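Local coordinates for ASCH domain-containing protein (PDB 2Z0T), which is of unknown function but carries an ASCH domain of the PUA clan and probably binds RNA, at residues M1-G6 and R31-P36; K50-R55 and E104-E109; S58-M63 and Y98-I103. All blocks are in the same frame, centred on the assembly; numbering follows the deposited sequence.

How the interactions relate
Following the chain from the N terminus, interaction 1 comes first: the edge strand 2-5 meets the loop 31-36, closing a stretch that holds helix 9-16 and strand 22-26. Interaction 2 pairs strands 47-57 and 100-107 in the centre of the sheet. Inside the long excursion between them sits interaction 3, in which the start of helix 60-67 packs on residues 98-103, so 3 nests within 2 while 1 precedes both in series. Interactions 2 and 3 share strand 100-107 and join where R55 O lies 2.7 Å from A102 N. P36 and R31 carry interaction 1 onto V51 and V101 of the two paired strands, while helix 60-67 packs on V100 and A102.

Interaction 1 of 3, residues M1-G6 and R31-P36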
ATOM      1  N   MET A   1     -10.398  -5.601  13.412  1.00 20.06           N
ATOM      2  CA  MET A   1     -11.079  -4.406  12.832  1.00 23.11           C
ATOM      3  C   MET A   1     -11.137  -4.505  11.312  1.00 20.95           C
ATOM      4  O   MET A   1     -10.300  -5.160  10.693  1.00 21.31           O
ATOM      5  CB  MET A   1     -10.327  -3.132  13.219  1.00 25.39           C
ATOM      6  CG  MET A   1     -10.242  -2.867  14.713  1.00 33.11           C
ATOM      7  SD  MET A   1     -11.852  -2.541  15.449  1.00 41.18           S
ATOM      8  CE  MET A   1     -12.136  -0.855  14.911  1.00 37.36           C
ATOM      9  N   LYS A   2     -12.137  -3.859  10.716  1.00 21.84           N
ATOM     10  CA  LYS A   2     -12.295  -3.843   9.264  1.00 21.28           C
ATOM     11  C   LYS A   2     -12.179  -2.394   8.814  1.00 19.98           C
ATOM     12  O   LYS A   2     -12.911  -1.526   9.297  1.00 21.18           O
ATOM     13  CB  LYS A   2     -13.660  -4.398   8.852  1.00 25.87           C
ATOM     14  CG  LYS A   2     -13.867  -5.862   9.185  1.00 32.14           C
ATOM     15  CD  LYS A   2     -15.253  -6.329   8.765  1.00 37.44           C
ATOM     16  CE  LYS A   2     -15.469  -7.793   9.112  1.00 40.83           C
ATOM     17  NZ  LYS A   2     -16.845  -8.246   8.762  1.00 46.31           N
ATOM     18  N   TRP A   3     -11.260  -2.134   7.894  1.00 16.14           N
ATOM     19  CA  TRP A   3     -11.045  -0.778   7.404  1.00 15.30           C
ATOM     20  C   TRP A   3     -11.434  -0.633   5.943  1.00 16.40           C
ATOM     21  O   TRP A   3     -11.267  -1.556   5.154  1.00 17.95           O
ATOM     22  CB  TRP A   3      -9.581  -0.390   7.570  1.00 14.00           C
ATOM     23  CG  TRP A   3      -9.063  -0.665   8.937  1.00 15.81           C
ATOM     24  CD1 TRP A   3      -8.261  -1.701   9.318  1.00 13.62           C
ATOM     25  CD2 TRP A   3      -9.341   0.088  10.121  1.00 17.85           C
ATOM     26  NE1 TRP A   3      -8.023  -1.641  10.672  1.00 15.37           N
ATOM     27  CE2 TRP A   3      -8.675  -0.553  11.189  1.00 16.72           C
ATOM     28  CE3 TRP A   3     -10.093   1.242  10.385  1.00 20.65           C
ATOM     29  CZ2 TRP A   3      -8.736  -0.077  12.503  1.00 17.88           C
ATOM     30  CZ3 TRP A   3     -10.154   1.715  11.692  1.00 20.49           C
ATOM     31  CH2 TRP A   3      -9.478   1.054  12.735  1.00 21.26           C
ATOM     32  N   GLU A   4     -11.946   0.538   5.590  1.00 15.74           N
ATOM     33  CA  GLU A   4     -12.344   0.807   4.215  1.00 17.70           C
ATOM     34  C   GLU A   4     -11.439   1.858   3.599  1.00 18.67           C
ATOM     35  O   GLU A   4     -11.134   2.868   4.228  1.00 20.30           O
ATOM     36  CB  GLU A   4     -13.781   1.326   4.160  1.00 20.41           C
ATOM     37  CG  GLU A   4     -14.837   0.359   4.631  1.00 25.35           C
ATOM     38  CD  GLU A   4     -16.220   0.982   4.603  1.00 29.14           C
ATOM     39  OE1 GLU A   4     -16.628   1.466   3.526  1.00 28.39           O
ATOM     40  OE2 GLU A   4     -16.894   0.988   5.654  1.00 31.28           O
ATOM     41  N   MET A   5     -10.997   1.614   2.373  1.00 17.43           N
ATOM     42  CA  MET A   5     -10.177   2.584   1.671  1.00 18.54           C
ATOM     43  C   MET A   5     -10.244   2.357   0.170  1.00 18.04           C
ATOM     44  O   MET A   5     -10.508   1.245  -0.300  1.00 15.68           O
ATOM     45  CB  MET A   5      -8.722   2.587   2.190  1.00 22.03           C
ATOM     46  CG  MET A   5      -7.975   1.267   2.211  1.00 22.99           C
ATOM     47  SD  MET A   5      -6.335   1.445   3.031  1.00 17.53           S
ATOM     48  CE  MET A   5      -6.722   0.997   4.707  1.00 23.72           C
ATOM     49  N   GLY A   6     -10.050   3.433  -0.580  1.00 16.99           N
ATOM     50  CA  GLY A   6     -10.110   3.344  -2.024  1.00 14.75           C
ATOM     51  C   GLY A   6      -8.882   2.690  -2.617  1.00 15.04           C
ATOM     52  O   GLY A   6      -7.820   2.649  -1.993  1.00 16.73           O
ATOM     53  N   ARG A  31      -4.315   5.236   8.824  1.00 19.04           N
ATOM     54  CA  ARG A  31      -3.485   4.040   8.739  1.00 17.44           C
ATOM     55  C   ARG A  31      -2.815   3.652  10.061  1.00 16.20           C
ATOM     56  O   ARG A  31      -2.448   2.495  10.253  1.00 18.76           O
ATOM     57  CB  ARG A  31      -2.420   4.234   7.653  1.00 19.08           C
ATOM     58  CG  ARG A  31      -2.703   3.517   6.332  1.00 19.69           C
ATOM     59  CD  ARG A  31      -4.077   3.832   5.746  1.00 18.67           C
ATOM     60  NE  ARG A  31      -4.276   5.250   5.460  1.00 22.50           N
ATOM     61  CZ  ARG A  31      -5.226   5.722   4.656  1.00 22.30           C
ATOM     62  NH1 ARG A  31      -6.064   4.889   4.052  1.00 23.25           N
ATOM     63  NH2 ARG A  31      -5.346   7.026   4.457  1.00 22.11           N
ATOM     64  N   ARG A  32      -2.670   4.613  10.970  1.00 15.19           N
ATOM     65  CA  ARG A  32      -2.021   4.365  12.257  1.00 14.85           C
ATOM     66  C   ARG A  32      -2.822   3.528  13.249  1.00 16.85           C
ATOM     67  O   ARG A  32      -2.423   3.370  14.401  1.00 20.77           O
ATOM     68  CB  ARG A  32      -1.628   5.700  12.901  1.00 13.61           C
ATOM     69  CG  ARG A  32      -0.512   6.402  12.143  1.00 14.36           C
ATOM     70  CD  ARG A  32      -0.164   7.765  12.706  1.00 15.29           C
ATOM     71  NE  ARG A  32       0.986   8.327  12.005  1.00 21.16           N
ATOM     72  CZ  ARG A  32       1.629   9.430  12.373  1.00 27.01           C
ATOM     73  NH1 ARG A  32       1.236  10.106  13.445  1.00 28.30           N
ATOM     74  NH2 ARG A  32       2.678   9.847  11.676  1.00 29.86           N
ATOM     75  N   GLN A  33      -3.942   2.975  12.809  1.00 19.64           N
ATOM     76  CA  GLN A  33      -4.753   2.163  13.702  1.00 19.11           C
ATOM     77  C   GLN A  33      -4.928   0.752  13.168  1.00 16.60           C
ATOM     78  O   GLN A  33      -5.723  -0.026  13.691  1.00 16.74           O
ATOM     79  CB  GLN A  33      -6.112   2.830  13.917  1.00 25.00           C
ATOM     80  CG  GLN A  33      -6.858   3.176  12.650  1.00 33.08           C
ATOM     81  CD  GLN A  33      -7.994   4.153  12.901  1.00 35.37           C
ATOM     82  OE1 GLN A  33      -8.833   3.938  13.776  1.00 40.18           O
ATOM     83  NE2 GLN A  33      -8.028   5.230  12.127  1.00 39.14           N
ATOM     84  N   ILE A  34      -4.162   0.428  12.134  1.00 14.63           N
ATOM     85  CA  ILE A  34      -4.226  -0.886  11.502  1.00 15.97           C
ATOM     86  C   ILE A  34      -3.161  -1.829  12.051  1.00 15.18           C
ATOM     87  O   ILE A  34      -2.021  -1.428  12.279  1.00 18.85           O
ATOM     88  CB  ILE A  34      -4.035  -0.757   9.976  1.00 15.31           C
ATOM     89  CG1 ILE A  34      -5.096   0.184   9.403  1.00 16.11           C
ATOM     90  CG2 ILE A  34      -4.103  -2.134   9.319  1.00 14.40           C
ATOM     91  CD1 ILE A  34      -4.978   0.395   7.896  1.00 14.44           C
ATOM     92  N   LYS A  35      -3.537  -3.085  12.267  1.00 14.56           N
ATOM     93  CA  LYS A  35      -2.594  -4.069  12.779  1.00 14.72           C
ATOM     94  C   LYS A  35      -2.847  -5.423  12.128  1.00 12.69           C
ATOM     95  O   LYS A  35      -3.942  -5.678  11.624  1.00 15.35           O
ATOM     96  CB  LYS A  35      -2.725  -4.189  14.300  1.00 14.84           C
ATOM     97  CG  LYS A  35      -4.089  -4.672  14.789  1.00 17.57           C
ATOM     98  CD  LYS A  35      -4.143  -4.675  16.311  1.00 15.57           C
ATOM     99  CE  LYS A  35      -5.493  -5.143  16.822  1.00 21.03           C
ATOM    100  NZ  LYS A  35      -6.595  -4.268  16.338  1.00 24.92           N
ATOM    101  N   PRO A  36      -1.830  -6.303  12.112  1.00 12.05           N
ATOM    102  CA  PRO A  36      -2.007  -7.624  11.510  1.00 11.22           C
ATOM    103  C   PRO A  36      -3.232  -8.292  12.131  1.00 13.40           C
ATOM    104  O   PRO A  36      -3.439  -8.218  13.343  1.00 15.33           O
ATOM    105  CB  PRO A  36      -0.700  -8.337  11.859  1.00 11.72           C
ATOM    106  CG  PRO A  36       0.292  -7.223  11.811  1.00 11.56           C
ATOM    107  CD  PRO A  36      -0.437  -6.114  12.557  1.00 11.47           C
TER
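W3 is the centre of this contact, an indole from edge strand 2-5 laid against the loop 31-36. Its CG stands anti to the carbonyl carbon (chi1 -50°), which turns the ring system toward the loop. Two neighbouring residues of that loop divide one indole face between them. I34 CG1 sits over the five-membered ring, 3.8 Å from its centroid and close to the normal, a CH-pi contact. Q33 CG does the same for the six-membered ring, also at 3.8 Å but further off axis. The Q33 amide crosses the indole obliquely, its plane 51° from the ring, and puts OE1 3.1 Å from W3 CH2. A hydrogen bond from NE1 to D38 would help to set the rotation of the ring, and D38 also takes the backbone N of K35 and the N terminus of M1.

M5, two residues along the same side of the strand, extends the apolar surface. M5 CG takes the crowded position between the backbone N and the carbonyl carbon, and a bend at chi3 (93°) brings CE tip to tip with I34 CD1 at 3.7 Å. The sulfur receives a weak hydrogen bond from R31 NH1, 3.6 Å from M5 SD, while the other end of that guanidinium is held by a salt bridge to D28. Beyond the contact I34 rests on V51 and I54 of strand 47-57, so the loop covers one face of the sheet beside its edge strand. Direct contact is thus mainly CH-pi and apolar with one weak N-H...S bond, and D38, bonded to both segments, adds an indirect polar link.

Interaction 2 of 3, residues K50-R55 and E104-E109; sequences KVKGIR and EIEPIE
Backbone hydrogen bonds make up the first shell here, as strand 50-55 runs antiparallel to 104-107 at 163°. K50 and E106 form a hydrogen-bonded pair with both bonds made: K50 N to E106 O at 2.8 Å, and E106 N to K50 O at 3.0 Å. V51 and I105 follow as a non-hydrogen-bonded pair, their side chains on the buried face. Then the register slips by one residue. E104 O accepts from K52 N at 2.7 Å and, weakly, from G53 N at 3.4 Å, while E104 N donates to G53 O at 2.8 Å.

Side chains form the next layer. The aliphatic part of K52 crosses E106 obliquely, with CG against CB. E104, its CG anti to the backbone N (chi1 -169°), extends over G53 toward R55. A beta carbon on G53 would fall 2.8 Å from E104 OE1, so the glycine makes room for this carboxylate. R55 NH1 approaches E104 OE1 on its anti lone pair at 3.1 Å, nearly in the guanidinium plane, in a salt bridge whose two flat groups are turned 49° apart. Further out, R55 NE pairs with E67 of helix 60-67, giving the guanidinium two acidic partners that would probably stabilise its charge. K50 NZ bonds to the carbonyl of G37, and V51 packs on I34 and I103.

Two residues, K52 and G53, facing the single residue E104 define a classic beta bulge, set here between neighbouring antiparallel strands of the mixed sheet in this ASCH domain.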
ATOM      1  N   LYS A  50      -6.702  -9.539   3.935  1.00 15.64           N
ATOM      2  CA  LYS A  50      -6.324  -9.720   5.329  1.00 16.74           C
ATOM      3  C   LYS A  50      -4.978  -9.024   5.498  1.00 13.76           C
ATOM      4  O   LYS A  50      -4.126  -9.110   4.613  1.00 12.38           O
ATOM      5  CB  LYS A  50      -6.171 -11.208   5.653  1.00 19.42           C
ATOM      6  CG  LYS A  50      -5.488 -11.489   6.988  1.00 23.20           C
ATOM      7  CD  LYS A  50      -6.337 -11.079   8.191  1.00 26.32           C
ATOM      8  CE  LYS A  50      -7.484 -12.055   8.414  1.00 32.12           C
ATOM      9  NZ  LYS A  50      -8.181 -11.801   9.706  1.00 35.29           N
ATOM     10  N   VAL A  51      -4.800  -8.317   6.610  1.00 12.93           N
ATOM     11  CA  VAL A  51      -3.538  -7.630   6.888  1.00 13.24           C
ATOM     12  C   VAL A  51      -2.618  -8.632   7.571  1.00 13.57           C
ATOM     13  O   VAL A  51      -2.936  -9.139   8.651  1.00 13.72           O
ATOM     14  CB  VAL A  51      -3.743  -6.421   7.824  1.00 14.05           C
ATOM     15  CG1 VAL A  51      -2.392  -5.777   8.158  1.00 14.15           C
ATOM     16  CG2 VAL A  51      -4.660  -5.401   7.164  1.00 12.19           C
ATOM     17  N   LYS A  52      -1.484  -8.919   6.936  1.00 13.83           N
ATOM     18  CA  LYS A  52      -0.526  -9.881   7.470  1.00 14.53           C
ATOM     19  C   LYS A  52       0.687  -9.227   8.121  1.00 15.45           C
ATOM     20  O   LYS A  52       1.375  -9.858   8.923  1.00 13.80           O
ATOM     21  CB  LYS A  52      -0.048 -10.816   6.355  1.00 16.60           C
ATOM     22  CG  LYS A  52      -1.164 -11.416   5.504  1.00 19.65           C
ATOM     23  CD  LYS A  52      -2.123 -12.266   6.312  1.00 25.52           C
ATOM     24  CE  LYS A  52      -1.456 -13.516   6.850  1.00 29.48           C
ATOM     25  NZ  LYS A  52      -2.440 -14.412   7.527  1.00 32.21           N
ATOM     26  N   GLY A  53       0.951  -7.968   7.775  1.00 12.78           N
ATOM     27  CA  GLY A  53       2.096  -7.278   8.344  1.00 11.42           C
ATOM     28  C   GLY A  53       2.055  -5.776   8.146  1.00 13.30           C
ATOM     29  O   GLY A  53       1.386  -5.282   7.235  1.00 10.16           O
ATOM     30  N   ILE A  54       2.770  -5.055   9.006  1.00 12.69           N
ATOM     31  CA  ILE A  54       2.841  -3.596   8.953  1.00 12.36           C
ATOM     32  C   ILE A  54       4.292  -3.159   9.151  1.00 11.29           C
ATOM     33  O   ILE A  54       4.896  -3.450  10.186  1.00 11.36           O
ATOM     34  CB  ILE A  54       1.971  -2.943  10.073  1.00 10.33           C
ATOM     35  CG1 ILE A  54       0.482  -3.213   9.826  1.00 11.30           C
ATOM     36  CG2 ILE A  54       2.244  -1.442  10.146  1.00 10.91           C
ATOM     37  CD1 ILE A  54      -0.094  -2.478   8.629  1.00 14.81           C
ATOM     38  N   ARG A  55       4.846  -2.467   8.158  1.00 12.36           N
ATOM     39  CA  ARG A  55       6.224  -1.972   8.230  1.00 12.37           C
ATOM     40  C   ARG A  55       6.238  -0.497   7.833  1.00 14.87           C
ATOM     41  O   ARG A  55       5.775  -0.130   6.754  1.00 15.07           O
ATOM     42  CB  ARG A  55       7.130  -2.806   7.316  1.00 13.95           C
ATOM     43  CG  ARG A  55       7.213  -4.269   7.752  1.00 18.74           C
ATOM     44  CD  ARG A  55       8.096  -5.103   6.840  1.00 23.80           C
ATOM     45  NE  ARG A  55       7.444  -5.470   5.584  1.00 22.72           N
ATOM     46  CZ  ARG A  55       6.513  -6.412   5.458  1.00 20.92           C
ATOM     47  NH1 ARG A  55       6.103  -7.106   6.517  1.00 17.13           N
ATOM     48  NH2 ARG A  55       6.002  -6.676   4.260  1.00 16.29           N
ATOM     49  N   GLU A 104       1.313  -5.422   4.410  1.00 11.11           N
ATOM     50  CA  GLU A 104       1.420  -6.739   3.789  1.00 12.65           C
ATOM     51  C   GLU A 104       0.008  -7.302   3.738  1.00 10.53           C
ATOM     52  O   GLU A 104      -0.637  -7.457   4.773  1.00 10.91           O
ATOM     53  CB  GLU A 104       2.320  -7.660   4.614  1.00 14.33           C
ATOM     54  CG  GLU A 104       2.688  -8.956   3.897  1.00 16.32           C
ATOM     55  CD  GLU A 104       3.493  -9.896   4.774  1.00 24.56           C
ATOM     56  OE1 GLU A 104       4.321  -9.402   5.565  1.00 24.96           O
ATOM     57  OE2 GLU A 104       3.305 -11.130   4.666  1.00 20.73           O
ATOM     58  N   ILE A 105      -0.466  -7.606   2.535  1.00 11.82           N
ATOM     59  CA  ILE A 105      -1.831  -8.090   2.364  1.00 13.65           C
ATOM     60  C   ILE A 105      -1.992  -9.422   1.640  1.00 13.64           C
ATOM     61  O   ILE A 105      -1.135  -9.834   0.853  1.00 15.67           O
ATOM     62  CB  ILE A 105      -2.673  -7.033   1.626  1.00 13.89           C
ATOM     63  CG1 ILE A 105      -2.006  -6.688   0.290  1.00 14.96           C
ATOM     64  CG2 ILE A 105      -2.799  -5.781   2.486  1.00 13.04           C
ATOM     65  CD1 ILE A 105      -2.778  -5.700  -0.557  1.00 20.26           C
ATOM     66  N   GLU A 106      -3.119 -10.073   1.914  1.00 13.80           N
ATOM     67  CA  GLU A 106      -3.466 -11.362   1.323  1.00 17.46           C
ATOM     68  C   GLU A 106      -4.940 -11.300   0.920  1.00 17.91           C
ATOM     69  O   GLU A 106      -5.806 -11.052   1.756  1.00 17.10           O
ATOM     70  CB  GLU A 106      -3.257 -12.464   2.361  1.00 20.71           C
ATOM     71  CG  GLU A 106      -3.479 -13.878   1.873  1.00 29.90           C
ATOM     72  CD  GLU A 106      -3.362 -14.888   3.002  1.00 35.02           C
ATOM     73  OE1 GLU A 106      -4.330 -15.032   3.781  1.00 36.11           O
ATOM     74  OE2 GLU A 106      -2.295 -15.525   3.122  1.00 37.91           O
ATOM     75  N   PRO A 107      -5.240 -11.527  -0.366  1.00 17.94           N
ATOM     76  CA  PRO A 107      -6.620 -11.489  -0.862  1.00 17.54           C
ATOM     77  C   PRO A 107      -7.524 -12.516  -0.189  1.00 20.24           C
ATOM     78  O   PRO A 107      -7.103 -13.644   0.078  1.00 20.04           O
ATOM     79  CB  PRO A 107      -6.463 -11.777  -2.357  1.00 21.30           C
ATOM     80  CG  PRO A 107      -5.060 -11.339  -2.658  1.00 25.92           C
ATOM     81  CD  PRO A 107      -4.300 -11.823  -1.459  1.00 20.09           C
ATOM     82  N   ILE A 108      -8.761 -12.118   0.090  1.00 19.72           N
ATOM     83  CA  ILE A 108      -9.738 -13.017   0.700  1.00 26.25           C
ATOM     84  C   ILE A 108     -10.776 -13.338  -0.371  1.00 32.15           C
ATOM     85  O   ILE A 108     -11.362 -12.431  -0.962  1.00 33.14           O
ATOM     86  CB  ILE A 108     -10.459 -12.363   1.895  1.00 26.39           C
ATOM     87  CG1 ILE A 108      -9.460 -12.063   3.011  1.00 26.21           C
ATOM     88  CG2 ILE A 108     -11.565 -13.283   2.399  1.00 29.01           C
ATOM     89  CD1 ILE A 108     -10.073 -11.349   4.201  1.00 27.12           C
ATOM     90  N   GLU A 109     -10.996 -14.623  -0.625  1.00 38.40           N
ATOM     91  CA  GLU A 109     -11.957 -15.041  -1.641  1.00 44.44           C
ATOM     92  C   GLU A 109     -13.400 -14.845  -1.180  1.00 45.25           C
ATOM     93  O   GLU A 109     -13.603 -14.519   0.008  1.00 45.02           O
ATOM     94  CB  GLU A 109     -11.724 -16.508  -2.005  1.00 48.92           C
ATOM     95  CG  GLU A 109     -10.314 -16.798  -2.497  1.00 54.69           C
ATOM     96  CD  GLU A 109     -10.108 -18.253  -2.869  1.00 57.63           C
ATOM     97  OE1 GLU A 109     -10.785 -18.730  -3.806  1.00 59.14           O
ATOM     98  OE2 GLU A 109      -9.271 -18.919  -2.224  1.00 59.45           O
ATOM     99  OXT GLU A 109     -14.309 -15.026  -2.017  1.00 46.46           O
TER

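Interaction 3 of 3, residues S58-M63 and Y98-I103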
ATOM      1  N   SER A  58      10.356   6.069   6.373  1.00 17.24           N
ATOM      2  CA  SER A  58      10.351   7.523   6.378  1.00 17.91           C
ATOM      3  C   SER A  58       9.953   8.075   5.010  1.00 17.45           C
ATOM      4  O   SER A  58       9.593   9.245   4.893  1.00 19.11           O
ATOM      5  CB  SER A  58      11.735   8.058   6.758  1.00 20.65           C
ATOM      6  OG  SER A  58      12.677   7.772   5.740  1.00 23.28           O
ATOM      7  N   SER A  59      10.011   7.235   3.978  1.00 17.80           N
ATOM      8  CA  SER A  59       9.674   7.680   2.628  1.00 16.23           C
ATOM      9  C   SER A  59       9.237   6.548   1.707  1.00 16.85           C
ATOM     10  O   SER A  59       9.464   5.370   1.993  1.00 16.41           O
ATOM     11  CB  SER A  59      10.878   8.383   1.995  1.00 16.43           C
ATOM     12  OG  SER A  59      11.907   7.451   1.700  1.00 16.23           O
ATOM     13  N   PHE A  60       8.616   6.917   0.590  1.00 14.74           N
ATOM     14  CA  PHE A  60       8.172   5.936  -0.388  1.00 15.91           C
ATOM     15  C   PHE A  60       9.386   5.281  -1.036  1.00 17.32           C
ATOM     16  O   PHE A  60       9.371   4.094  -1.343  1.00 14.70           O
ATOM     17  CB  PHE A  60       7.296   6.608  -1.450  1.00 19.73           C
ATOM     18  CG  PHE A  60       5.928   6.984  -0.948  1.00 20.09           C
ATOM     19  CD1 PHE A  60       5.022   5.997  -0.566  1.00 20.16           C
ATOM     20  CD2 PHE A  60       5.555   8.319  -0.828  1.00 21.68           C
ATOM     21  CE1 PHE A  60       3.763   6.335  -0.067  1.00 17.97           C
ATOM     22  CE2 PHE A  60       4.300   8.669  -0.328  1.00 22.55           C
ATOM     23  CZ  PHE A  60       3.402   7.673   0.054  1.00 19.06           C
ATOM     24  N   LYS A  61      10.440   6.066  -1.238  1.00 17.65           N
ATOM     25  CA  LYS A  61      11.668   5.551  -1.831  1.00 19.52           C
ATOM     26  C   LYS A  61      12.219   4.396  -0.989  1.00 16.46           C
ATOM     27  O   LYS A  61      12.490   3.314  -1.509  1.00 16.90           O
ATOM     28  CB  LYS A  61      12.706   6.673  -1.930  1.00 22.05           C
ATOM     29  CG  LYS A  61      14.073   6.245  -2.456  1.00 26.61           C
ATOM     30  CD  LYS A  61      14.996   7.450  -2.581  1.00 29.00           C
ATOM     31  CE  LYS A  61      16.403   7.052  -3.010  1.00 32.19           C
ATOM     32  NZ  LYS A  61      17.106   6.257  -1.962  1.00 33.12           N
ATOM     33  N   GLU A  62      12.377   4.628   0.309  1.00 16.13           N
ATOM     34  CA  GLU A  62      12.899   3.600   1.206  1.00 19.45           C
ATOM     35  C   GLU A  62      11.973   2.394   1.304  1.00 17.29           C
ATOM     36  O   GLU A  62      12.431   1.252   1.337  1.00 17.30           O
ATOM     37  CB  GLU A  62      13.147   4.185   2.597  1.00 21.32           C
ATOM     38  CG  GLU A  62      14.312   5.159   2.624  1.00 31.10           C
ATOM     39  CD  GLU A  62      14.617   5.666   4.014  1.00 38.76           C
ATOM     40  OE1 GLU A  62      14.899   4.834   4.903  1.00 41.62           O
ATOM     41  OE2 GLU A  62      14.578   6.898   4.217  1.00 44.15           O
ATOM     42  N   MET A  63      10.669   2.648   1.348  1.00 15.61           N
ATOM     43  CA  MET A  63       9.696   1.567   1.418  1.00 14.22           C
ATOM     44  C   MET A  63       9.829   0.679   0.179  1.00 14.58           C
ATOM     45  O   MET A  63       9.879  -0.544   0.287  1.00 14.24           O
ATOM     46  CB  MET A  63       8.275   2.142   1.517  1.00 11.75           C
ATOM     47  CG  MET A  63       7.169   1.096   1.661  1.00 13.33           C
ATOM     48  SD  MET A  63       6.551   0.482   0.076  1.00 14.85           S
ATOM     49  CE  MET A  63       5.633   1.924  -0.470  1.00 14.46           C
ATOM     50  N   TYR A  98       4.043  12.361   8.031  1.00 16.19           N
ATOM     51  CA  TYR A  98       3.531  11.081   8.522  1.00 15.18           C
ATOM     52  C   TYR A  98       4.407   9.850   8.347  1.00 16.56           C
ATOM     53  O   TYR A  98       4.325   8.909   9.139  1.00 16.02           O
ATOM     54  CB  TYR A  98       2.188  10.779   7.853  1.00 18.21           C
ATOM     55  CG  TYR A  98       1.104  11.787   8.130  1.00 21.12           C
ATOM     56  CD1 TYR A  98       0.547  11.909   9.401  1.00 24.33           C
ATOM     57  CD2 TYR A  98       0.625  12.617   7.116  1.00 26.22           C
ATOM     58  CE1 TYR A  98      -0.463  12.834   9.658  1.00 29.08           C
ATOM     59  CE2 TYR A  98      -0.383  13.547   7.363  1.00 27.59           C
ATOM     60  CZ  TYR A  98      -0.922  13.649   8.634  1.00 29.31           C
ATOM     61  OH  TYR A  98      -1.919  14.564   8.883  1.00 35.13           O
ATOM     62  N   GLY A  99       5.237   9.840   7.314  1.00 14.91           N
ATOM     63  CA  GLY A  99       6.041   8.661   7.061  1.00 15.29           C
ATOM     64  C   GLY A  99       5.212   7.797   6.122  1.00 14.47           C
ATOM     65  O   GLY A  99       4.100   8.181   5.755  1.00 13.84           O
ATOM     66  N   VAL A 100       5.730   6.629   5.752  1.00 13.27           N
ATOM     67  CA  VAL A 100       5.040   5.743   4.818  1.00 13.51           C
ATOM     68  C   VAL A 100       4.894   4.340   5.386  1.00 12.88           C
ATOM     69  O   VAL A 100       5.802   3.832   6.042  1.00 15.43           O
ATOM     70  CB  VAL A 100       5.819   5.666   3.488  1.00 14.18           C
ATOM     71  CG1 VAL A 100       5.163   4.674   2.543  1.00 22.30           C
ATOM     72  CG2 VAL A 100       5.885   7.050   2.855  1.00 13.79           C
ATOM     73  N   VAL A 101       3.755   3.707   5.123  1.00 12.32           N
ATOM     74  CA  VAL A 101       3.535   2.364   5.635  1.00 10.84           C
ATOM     75  C   VAL A 101       3.342   1.327   4.533  1.00 13.15           C
ATOM     76  O   VAL A 101       2.667   1.576   3.531  1.00 11.40           O
ATOM     77  CB  VAL A 101       2.315   2.330   6.595  1.00 11.21           C
ATOM     78  CG1 VAL A 101       1.057   2.768   5.866  1.00 14.42           C
ATOM     79  CG2 VAL A 101       2.140   0.926   7.172  1.00 14.40           C
ATOM     80  N   ALA A 102       3.980   0.174   4.714  1.00 10.01           N
ATOM     81  CA  ALA A 102       3.855  -0.932   3.779  1.00  9.89           C
ATOM     82  C   ALA A 102       2.925  -1.929   4.469  1.00 10.90           C
ATOM     83  O   ALA A 102       3.271  -2.494   5.505  1.00 12.10           O
ATOM     84  CB  ALA A 102       5.215  -1.574   3.518  1.00 11.81           C
ATOM     85  N   ILE A 103       1.740  -2.121   3.908  1.00 10.33           N
ATOM     86  CA  ILE A 103       0.770  -3.047   4.485  1.00 11.19           C
ATOM     87  C   ILE A 103       0.846  -4.374   3.734  1.00 10.84           C
ATOM     88  O   ILE A 103       0.502  -4.442   2.555  1.00 11.54           O
ATOM     89  CB  ILE A 103      -0.666  -2.479   4.368  1.00 12.07           C
ATOM     90  CG1 ILE A 103      -0.708  -1.057   4.937  1.00 12.76           C
ATOM     91  CG2 ILE A 103      -1.646  -3.379   5.100  1.00 11.89           C
ATOM     92  CD1 ILE A 103      -2.032  -0.357   4.728  1.00 13.92           C
TER
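V100 carries this contact, tucked under the first turn of helix 60-67. Its CG2 methyl sits almost exactly over the F60 ring, 3.5 Å from the centroid and 6° off the normal, a CH-pi contact of nearly axial geometry. The second branch, CG1, is anti to the backbone N and lies above the CD1-CE1 rim on the same face, 3.4 Å from F60 CD1. M63 flanks the valine from one helical turn further on, its chain bent at chi2 and chi3 so that CE comes 4.1 Å from V100 CG1. The same side chain touches the next residue on this side of the strand, with M63 CG 3.8 Å from A102 CB. Around this tight part the F60 ring also stacks on Y86, and M63 and A102 both lean on Y57. Replacing F60 by an alanine would take away the ring and would probably cost V100 CG2 its aromatic platform and loosen the seat of the helix on the strand.

The other end is slacker and nearer to solvent. The S58 carbonyl O merely approaches G99 CA, at 4.2 Å. G99 follows helix 92-98 with a positive phi (91°), a conformation that calls for glycine. S59 spends its hydroxyl on the helix instead, as N-cap: E62 N donates to S59 OG at 3.2 Å, nearly straight. E95 of helix 92-98 takes the F60 N-H. The cap is thus local and E95 links two helices, whereas direct attachment to strand 100-107 rests on close-fitting apolar carbon and an aromatic face.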